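Local coordinates for protein DNMT2 (Spodoptera frugiperda, PDB 4H0N) that binds S-adenosyl-L-homocysteine and probably methylates a cytosine in the anticodon loop of tRNA(Asp), with DNA cytosine-5 methyltransferase activity as well, at residues His4-Leu9 and Cys18-Ser23; Ser41-Lys44 and Glu49-Leu52; Arg161-Ala166 and Ser325-Ile330. The protein carries 3 engineered substitutions. One frame throughout, in Å; residues are numbered along the deposited sequence.

Contact 1. Residues His4-Leu9 and Cys18-Ser23; sequences HKILEL and CAWKES
Ile6 on strand 4-9 and Trp20 on helix 15-23 meet inside the first beta-alpha-beta unit of the Rossmann-like methyltransferase domain. The indole leaves the helix with CG anti to the backbone N (chi1 -178°), which extends the ring system across to the strand. Ile6 answers with its longer branch. CG1 stands anti to its own carbonyl carbon (chi1 -67°), and the terminal CD1 is delivered over one face of the indole, 3.6 Å from the centroid of the six-membered ring. The methyl lies 21° off the ring normal, a CH-pi contact displaced somewhat toward the rim. Its approach to CE2, at 3.5 Å from CD1, places it over the CE2-CZ2 side of the benzo ring.

His4, two residues back and on the same side of the strand, comes from another direction. Its imidazole CD2 reaches the indole edge near the ring plane, 4.0 Å from Trp20 CH2, and the two side chains cross at about a right angle. Asp71 bonds to His4 ND1 and fixes the outer part of that imidazole, while Phe332 from helix 321-332 meets both His4 and Trp20 edge-to-face. At the indole nitrogen, Trp20 NE1 makes a weak bond to Gly27 O, linking the helix to the next strand of the unit. On the opposite face of the indole from Ile6 CD1 lies Ser23 OG, 4.2 Å above the plane of the Trp20 ring and toward its rim.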
loop_
_atom_site.group_PDB
_atom_site.type_symbol
_atom_site.label_atom_id
_atom_site.label_comp_id
_atom_site.label_asym_id
_atom_site.label_seq_id
_atom_site.Cartn_x
_atom_site.Cartn_y
_atom_site.Cartn_z
ATOM N N HIS A 4 -16.705 -6.663 16.059
ATOM C CA HIS A 4 -15.740 -7.456 15.305
ATOM C C HIS A 4 -14.344 -7.422 15.930
ATOM O O HIS A 4 -13.861 -6.365 16.341
ATOM C CB HIS A 4 -15.650 -6.960 13.864
ATOM C CG HIS A 4 -16.909 -7.135 13.081
ATOM N ND1 HIS A 4 -17.520 -8.364 12.920
ATOM C CD2 HIS A 4 -17.667 -6.246 12.396
ATOM C CE1 HIS A 4 -18.603 -8.216 12.177
ATOM N NE2 HIS A 4 -18.714 -6.946 11.845
ATOM N N LYS A 5 -13.700 -8.586 15.985
ATOM C CA LYS A 5 -12.334 -8.697 16.476
ATOM C C LYS A 5 -11.402 -8.904 15.285
ATOM O O LYS A 5 -11.496 -9.909 14.580
ATOM C CB LYS A 5 -12.208 -9.874 17.447
ATOM C CG LYS A 5 -13.261 -9.923 18.546
ATOM C CD LYS A 5 -13.181 -8.709 19.437
ATOM C CE LYS A 5 -14.471 -7.910 19.370
ATOM N NZ LYS A 5 -14.348 -6.570 20.017
ATOM N N ILE A 6 -10.505 -7.954 15.049
ATOM C CA ILE A 6 -9.650 -8.038 13.870
ATOM C C ILE A 6 -8.233 -8.532 14.178
ATOM O O ILE A 6 -7.601 -8.121 15.153
ATOM C CB ILE A 6 -9.604 -6.699 13.081
ATOM C CG1 ILE A 6 -10.964 -6.396 12.450
ATOM C CG2 ILE A 6 -8.575 -6.759 11.974
ATOM C CD1 ILE A 6 -11.841 -5.501 13.274
ATOM N N LEU A 7 -7.761 -9.451 13.344
ATOM C CA LEU A 7 -6.362 -9.822 13.321
ATOM C C LEU A 7 -5.749 -9.172 12.097
ATOM O O LEU A 7 -6.190 -9.404 10.970
ATOM C CB LEU A 7 -6.206 -11.336 13.242
ATOM C CG LEU A 7 -4.755 -11.805 13.188
ATOM C CD1 LEU A 7 -3.953 -11.163 14.310
ATOM C CD2 LEU A 7 -4.683 -13.323 13.271
ATOM N N GLU A 8 -4.740 -8.342 12.323
ATOM C CA GLU A 8 -4.116 -7.586 11.248
ATOM C C GLU A 8 -2.722 -8.136 10.958
ATOM O O GLU A 8 -1.780 -7.867 11.699
ATOM C CB GLU A 8 -4.044 -6.114 11.646
ATOM C CG GLU A 8 -3.520 -5.181 10.584
ATOM C CD GLU A 8 -3.305 -3.790 11.134
ATOM O OE1 GLU A 8 -3.056 -2.860 10.333
ATOM O OE2 GLU A 8 -3.385 -3.631 12.375
ATOM N N LEU A 9 -2.604 -8.910 9.882
ATOM C CA LEU A 9 -1.352 -9.583 9.544
ATOM C C LEU A 9 -0.526 -8.788 8.553
ATOM O O LEU A 9 -1.074 -8.157 7.647
ATOM C CB LEU A 9 -1.636 -10.950 8.943
ATOM C CG LEU A 9 -2.467 -11.890 9.800
ATOM C CD1 LEU A 9 -2.632 -13.212 9.070
ATOM C CD2 LEU A 9 -1.800 -12.072 11.154
ATOM N N CYS A 18 -5.934 2.004 9.860
ATOM C CA CYS A 18 -6.436 3.309 9.462
ATOM C C CYS A 18 -7.687 3.189 8.612
ATOM O O CYS A 18 -8.573 4.034 8.683
ATOM C CB CYS A 18 -5.366 4.086 8.703
ATOM S SG CYS A 18 -4.169 4.866 9.779
ATOM N N ALA A 19 -7.750 2.131 7.813
ATOM C CA ALA A 19 -8.864 1.923 6.903
ATOM C C ALA A 19 -10.106 1.420 7.640
ATOM O O ALA A 19 -11.236 1.757 7.277
ATOM C CB ALA A 19 -8.463 0.960 5.798
ATOM N N TRP A 20 -9.892 0.617 8.676
ATOM C CA TRP A 20 -10.994 0.110 9.485
ATOM C C TRP A 20 -11.751 1.249 10.162
ATOM O O TRP A 20 -12.978 1.218 10.259
ATOM C CB TRP A 20 -10.487 -0.869 10.541
ATOM C CG TRP A 20 -11.596 -1.446 11.351
ATOM C CD1 TRP A 20 -11.956 -1.098 12.622
ATOM C CD2 TRP A 20 -12.516 -2.460 10.937
ATOM N NE1 TRP A 20 -13.036 -1.841 13.025
ATOM C CE2 TRP A 20 -13.401 -2.682 12.006
ATOM C CE3 TRP A 20 -12.670 -3.206 9.762
ATOM C CZ2 TRP A 20 -14.429 -3.619 11.940
ATOM C CZ3 TRP A 20 -13.691 -4.136 9.699
ATOM C CH2 TRP A 20 -14.557 -4.335 10.780
ATOM N N LYS A 21 -11.012 2.253 10.630
ATOM C CA LYS A 21 -11.616 3.429 11.243
ATOM C C LYS A 21 -12.450 4.196 10.235
ATOM O O LYS A 21 -13.579 4.578 10.520
ATOM C CB LYS A 21 -10.543 4.345 11.830
ATOM C CG LYS A 21 -9.957 3.858 13.140
ATOM C CD LYS A 21 -8.934 4.851 13.687
ATOM C CE LYS A 21 -8.324 4.359 14.996
ATOM N NZ LYS A 21 -7.487 5.404 15.657
ATOM N N GLU A 22 -11.886 4.415 9.053
ATOM C CA GLU A 22 -12.566 5.185 8.021
ATOM C C GLU A 22 -13.883 4.548 7.579
ATOM O O GLU A 22 -14.780 5.243 7.108
ATOM C CB GLU A 22 -11.643 5.406 6.820
ATOM C CG GLU A 22 -11.128 6.830 6.690
ATOM C CD GLU A 22 -12.108 7.746 5.974
ATOM O OE1 GLU A 22 -12.451 8.810 6.533
ATOM O OE2 GLU A 22 -12.524 7.411 4.844
ATOM N N SER A 23 -14.002 3.234 7.750
ATOM C CA SER A 23 -15.189 2.499 7.308
ATOM C C SER A 23 -16.407 2.768 8.181
ATOM O O SER A 23 -17.542 2.649 7.720
ATOM C CB SER A 23 -14.909 0.989 7.262
ATOM O OG SER A 23 -14.692 0.453 8.560
#

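Contact 2. Residues Ser41-Lys44 and Glu49-Leu52; sequences SVYK and ETNL
Tyr43 on helix 37-46 packs against Thr50 in the loop after it and Leu52 at the start of edge strand 52-53, so the contact closes the second beta-alpha-beta crossover of the Rossmann-like fold, begun by strand 27-33.

Apolar packing carries the contact. A chi1 of -172° swings the phenol clear of its own helix and toward the incoming loop. Thr50 meets it edge-on: CB lies in the ring plane, 4.0 Å from Tyr43 CE2. The methyl of the threonine points at the far end of the ring, with CG2 3.4 Å from Tyr43 OH. Leu52 behaves differently. It runs past the tyrosine in the opposite direction, and its CD2 settles near the root of the ring, 4.0 Å from Tyr43 CD2. The same methyl also meets the aliphatic part of Lys44, whose CG lies 4.0 Å from Leu52 CD2; beyond this point the lysine chain bends at its last two torsions and carries its amine away from the loop. Leu52 CD2 therefore touches two consecutive helix residues, while Thr50 deals with the outer end of the phenol.

Polar bonds act at the margins. Tyr43 OH is gripped by two partners outside the contact, Glu8 OE2 from strand 4-9 and His17 ND1 from helix 15-23, which fix where the ring ends. The tyrosine side chain also comes within about 3 Å of Gly14, which probably belongs to the S-adenosyl-L-homocysteine site, so the contact backs the cofactor pocket. His17 also packs on Thr50, bringing the loop and the first helix together beside the hydroxyl. Within the loop there is a weak bond, Thr50 OG1 donating to Glu49 OE2 at 3.3 Å.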
loop_
_atom_site.group_PDB
_atom_site.type_symbol
_atom_site.label_atom_id
_atom_site.label_comp_id
_atom_site.label_asym_id
_atom_site.label_seq_id
_atom_site.Cartn_x
_atom_site.Cartn_y
_atom_site.Cartn_z
ATOM N N SER A 41 7.516 0.211 15.311
ATOM C CA SER A 41 7.710 1.412 16.116
ATOM C C SER A 41 6.798 2.522 15.620
ATOM O O SER A 41 6.222 3.272 16.406
ATOM C CB SER A 41 9.165 1.873 16.061
ATOM O OG SER A 41 9.435 2.540 14.842
ATOM N N VAL A 42 6.672 2.614 14.303
ATOM C CA VAL A 42 5.776 3.574 13.678
ATOM C C VAL A 42 4.336 3.223 14.019
ATOM O O VAL A 42 3.524 4.099 14.318
ATOM C CB VAL A 42 5.956 3.567 12.158
ATOM C CG1 VAL A 42 4.882 4.408 11.484
ATOM C CG2 VAL A 42 7.348 4.058 11.800
ATOM N N TYR A 43 4.028 1.932 13.979
ATOM C CA TYR A 43 2.687 1.459 14.305
ATOM C C TYR A 43 2.342 1.788 15.755
ATOM O O TYR A 43 1.234 2.235 16.047
ATOM C CB TYR A 43 2.558 -0.051 14.049
ATOM C CG TYR A 43 1.144 -0.588 14.185
ATOM C CD1 TYR A 43 0.394 -0.913 13.062
ATOM C CD2 TYR A 43 0.560 -0.769 15.434
ATOM C CE1 TYR A 43 -0.901 -1.398 13.178
ATOM C CE2 TYR A 43 -0.731 -1.245 15.560
ATOM C CZ TYR A 43 -1.463 -1.562 14.430
ATOM O OH TYR A 43 -2.753 -2.048 14.557
ATOM N N LYS A 44 3.291 1.561 16.659
ATOM C CA LYS A 44 3.059 1.795 18.083
ATOM C C LYS A 44 2.849 3.275 18.371
ATOM O O LYS A 44 2.152 3.651 19.313
ATOM C CB LYS A 44 4.224 1.262 18.917
ATOM C CG LYS A 44 3.839 0.116 19.840
ATOM C CD LYS A 44 4.930 -0.208 20.858
ATOM C CE LYS A 44 5.129 0.918 21.864
ATOM N NZ LYS A 44 6.119 1.942 21.407
ATOM N N GLU A 49 -2.430 1.822 21.927
ATOM C CA GLU A 49 -3.409 0.987 22.612
ATOM C C GLU A 49 -3.476 -0.435 22.056
ATOM O O GLU A 49 -3.967 -1.348 22.720
ATOM C CB GLU A 49 -4.798 1.642 22.525
ATOM C CG GLU A 49 -5.476 1.559 21.136
ATOM C CD GLU A 49 -4.910 2.535 20.102
ATOM O OE1 GLU A 49 -4.031 3.351 20.447
ATOM O OE2 GLU A 49 -5.354 2.488 18.935
ATOM N N THR A 50 -2.972 -0.617 20.842
ATOM C CA THR A 50 -3.201 -1.849 20.097
ATOM C C THR A 50 -2.157 -2.939 20.334
ATOM O O THR A 50 -0.954 -2.683 20.289
ATOM C CB THR A 50 -3.288 -1.543 18.600
ATOM O OG1 THR A 50 -4.379 -0.643 18.374
ATOM C CG2 THR A 50 -3.496 -2.812 17.790
ATOM N N ASN A 51 -2.630 -4.158 20.579
ATOM C CA ASN A 51 -1.759 -5.326 20.688
ATOM C C ASN A 51 -0.926 -5.557 19.431
ATOM O O ASN A 51 -1.443 -5.977 18.391
ATOM C CB ASN A 51 -2.586 -6.575 20.989
ATOM C CG ASN A 51 -2.400 -7.069 22.404
ATOM O OD1 ASN A 51 -1.273 -7.239 22.871
ATOM N ND2 ASN A 51 -3.509 -7.301 23.100
ATOM N N LEU A 52 0.371 -5.283 19.535
ATOM C CA LEU A 52 1.285 -5.458 18.414
ATOM C C LEU A 52 2.362 -6.483 18.752
ATOM O O LEU A 52 3.093 -6.331 19.731
ATOM C CB LEU A 52 1.908 -4.117 18.029
ATOM C CG LEU A 52 3.164 -4.106 17.157
ATOM C CD1 LEU A 52 2.904 -4.704 15.779
ATOM C CD2 LEU A 52 3.682 -2.684 17.046
#

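Contact 3. Residues Arg161-Ala166 and Ser325-Ile330; sequences RYYCTA and SELLKI
The backbone bond from Lys329 N to Ser325 O, 3.1 Å long, winds the helical turn that presents Leu327 to Tyr163 and Thr165 on the strand. A second bond, from Ile330 N to Glu326 O at 3.3 Å, continues the same turn. On the outer side of the helix Lys329 NZ and Glu326 OE2 form a salt bridge one turn apart, weak as a hydrogen bond; it lies clear of the strand.

Leu327 carries the contact toward the sheet. With CG anti to its carbonyl carbon (chi1 -70°), it lays CD1 over one face of the Tyr163 ring, 3.8 Å from the ring centroid and 29° off its normal. This CH-pi contact is shifted to the inner part of the phenol: CD1 comes within 3.4 Å of Tyr163 CG and also touches CB, so the methyl covers the ring root, well back from the hydroxyl.

Thr165, two residues along the strand and on the same side, meets the base of the leucine instead. Its methyl CG2 lies 4.2 Å from Leu327 CB and faces Leu327 O as well, in plain van der Waals contact. The threonine hydroxyl turns elsewhere, making a weak bond to Gln144 O on the neighbouring strand. Phe146 of that strand touches Tyr163, Thr165 and Leu327 alike and completes the apolar patch.

Strand 161-168 runs antiparallel between 114-119 and 141-148, the one reversed strand of the class I methyltransferase sheet. Helix 321-332, close to the C-terminus, folds back onto it, as in other C5-methyltransferases, whose last segment returns to the catalytic domain.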
loop_
_atom_site.group_PDB
_atom_site.type_symbol
_atom_site.label_atom_id
_atom_site.label_comp_id
_atom_site.label_asym_id
_atom_site.label_seq_id
_atom_site.Cartn_x
_atom_site.Cartn_y
_atom_site.Cartn_z
ATOM N N ARG A 161 -3.590 -2.751 -7.532
ATOM C CA ARG A 161 -3.406 -3.838 -6.582
ATOM C C ARG A 161 -4.510 -4.888 -6.714
ATOM O O ARG A 161 -5.623 -4.596 -7.162
ATOM C CB ARG A 161 -3.408 -3.297 -5.155
ATOM C CG ARG A 161 -2.243 -2.398 -4.822
ATOM C CD ARG A 161 -0.950 -3.161 -4.956
ATOM N NE ARG A 161 0.130 -2.570 -4.173
ATOM C CZ ARG A 161 1.001 -1.684 -4.646
ATOM N NH1 ARG A 161 0.918 -1.272 -5.903
ATOM N NH2 ARG A 161 1.957 -1.207 -3.858
ATOM N N TYR A 162 -4.186 -6.111 -6.313
ATOM C CA TYR A 162 -5.153 -7.193 -6.248
ATOM C C TYR A 162 -5.840 -7.162 -4.895
ATOM O O TYR A 162 -5.199 -6.909 -3.875
ATOM C CB TYR A 162 -4.444 -8.534 -6.433
ATOM C CG TYR A 162 -5.287 -9.740 -6.089
ATOM C CD1 TYR A 162 -6.050 -10.380 -7.058
ATOM C CD2 TYR A 162 -5.316 -10.246 -4.792
ATOM C CE1 TYR A 162 -6.817 -11.490 -6.744
ATOM C CE2 TYR A 162 -6.081 -11.345 -4.471
ATOM C CZ TYR A 162 -6.826 -11.966 -5.447
ATOM O OH TYR A 162 -7.586 -13.064 -5.116
ATOM N N TYR A 163 -7.142 -7.434 -4.884
ATOM C CA TYR A 163 -7.878 -7.558 -3.630
ATOM C C TYR A 163 -8.814 -8.749 -3.645
ATOM O O TYR A 163 -9.374 -9.106 -4.681
ATOM C CB TYR A 163 -8.690 -6.303 -3.337
ATOM C CG TYR A 163 -7.855 -5.067 -3.146
ATOM C CD1 TYR A 163 -7.330 -4.747 -1.900
ATOM C CD2 TYR A 163 -7.590 -4.212 -4.213
ATOM C CE1 TYR A 163 -6.571 -3.607 -1.720
ATOM C CE2 TYR A 163 -6.826 -3.075 -4.042
ATOM C CZ TYR A 163 -6.323 -2.777 -2.794
ATOM O OH TYR A 163 -5.565 -1.646 -2.614
ATOM N N CYS A 164 -8.985 -9.355 -2.478
ATOM C CA CYS A 164 -9.958 -10.415 -2.311
ATOM C C CYS A 164 -10.753 -10.189 -1.031
ATOM O O CYS A 164 -10.185 -10.126 0.061
ATOM C CB CYS A 164 -9.259 -11.774 -2.271
ATOM S SG CYS A 164 -10.396 -13.163 -2.078
ATOM N N THR A 165 -12.064 -10.034 -1.169
ATOM C CA THR A 165 -12.944 -9.978 -0.008
ATOM C C THR A 165 -13.612 -11.338 0.157
ATOM O O THR A 165 -14.507 -11.692 -0.605
ATOM C CB THR A 165 -14.004 -8.866 -0.135
ATOM O OG1 THR A 165 -14.597 -8.913 -1.438
ATOM C CG2 THR A 165 -13.369 -7.500 0.068
ATOM N N ALA A 166 -13.148 -12.108 1.136
ATOM C CA ALA A 166 -13.639 -13.464 1.356
ATOM C C ALA A 166 -14.505 -13.509 2.601
ATOM O O ALA A 166 -14.231 -12.827 3.587
ATOM C CB ALA A 166 -12.487 -14.438 1.470
ATOM N N SER A 325 -11.026 0.873 2.919
ATOM C CA SER A 325 -12.216 1.295 3.633
ATOM C C SER A 325 -13.454 1.007 2.785
ATOM O O SER A 325 -14.472 0.518 3.288
ATOM C CB SER A 325 -12.119 2.779 3.970
ATOM O OG SER A 325 -13.166 3.174 4.838
ATOM N N GLU A 326 -13.359 1.285 1.489
ATOM C CA GLU A 326 -14.468 1.007 0.580
ATOM C C GLU A 326 -14.752 -0.484 0.396
ATOM O O GLU A 326 -15.904 -0.878 0.239
ATOM C CB GLU A 326 -14.253 1.691 -0.772
ATOM C CG GLU A 326 -14.346 3.206 -0.700
ATOM C CD GLU A 326 -15.673 3.684 -0.131
ATOM O OE1 GLU A 326 -16.737 3.227 -0.608
ATOM O OE2 GLU A 326 -15.654 4.514 0.803
ATOM N N LEU A 327 -13.707 -1.309 0.409
ATOM C CA LEU A 327 -13.878 -2.755 0.281
ATOM C C LEU A 327 -14.421 -3.341 1.579
ATOM O O LEU A 327 -15.236 -4.267 1.560
ATOM C CB LEU A 327 -12.558 -3.433 -0.092
ATOM C CG LEU A 327 -12.001 -3.193 -1.497
ATOM C CD1 LEU A 327 -10.593 -3.735 -1.602
ATOM C CD2 LEU A 327 -12.884 -3.829 -2.548
ATOM N N LEU A 328 -13.967 -2.795 2.706
ATOM C CA LEU A 328 -14.491 -3.188 4.013
ATOM C C LEU A 328 -15.997 -2.956 4.104
ATOM O O LEU A 328 -16.720 -3.797 4.637
ATOM C CB LEU A 328 -13.764 -2.459 5.148
ATOM C CG LEU A 328 -12.364 -2.966 5.507
ATOM C CD1 LEU A 328 -11.685 -2.025 6.489
ATOM C CD2 LEU A 328 -12.436 -4.362 6.084
ATOM N N LYS A 329 -16.468 -1.826 3.578
ATOM C CA LYS A 329 -17.907 -1.561 3.519
ATOM C C LYS A 329 -18.625 -2.638 2.715
ATOM O O LYS A 329 -19.675 -3.134 3.123
ATOM C CB LYS A 329 -18.198 -0.187 2.914
ATOM C CG LYS A 329 -17.743 0.967 3.777
ATOM C CD LYS A 329 -17.909 2.294 3.061
ATOM C CE LYS A 329 -17.091 3.369 3.744
ATOM N NZ LYS A 329 -17.655 4.724 3.513
ATOM N N ILE A 330 -18.046 -3.001 1.578
ATOM C CA ILE A 330 -18.634 -4.014 0.718
ATOM C C ILE A 330 -18.609 -5.390 1.386
ATOM O O ILE A 330 -19.616 -6.103 1.403
ATOM C CB ILE A 330 -17.910 -4.055 -0.639
ATOM C CG1 ILE A 330 -18.283 -2.821 -1.460
ATOM C CG2 ILE A 330 -18.252 -5.318 -1.404
ATOM C CD1 ILE A 330 -17.529 -2.700 -2.748
#

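Overall arrangement
Contacts 1 and 3 set helices on one seven-stranded sheet; contact 2 lies at its edge strand. Contact 1 lies between the others and touches both: its Glu8 OE2 lies 2.8 Å from Tyr43 OH of contact 2, and its Trp20 CE3 lies 3.6 Å from Leu328 CD1 of contact 3. Ser325 OG of contact 3 also makes a weak bond to Ala19 O, joining the first and last helices. Contacts 2 and 3 do not touch; their centres are about 23 Å apart. The bound S-adenosyl-L-homocysteine lies about 7 Å from the side chain of Tyr43, about 9 Å from that of Tyr163 and about 12 Å from that of Ile6.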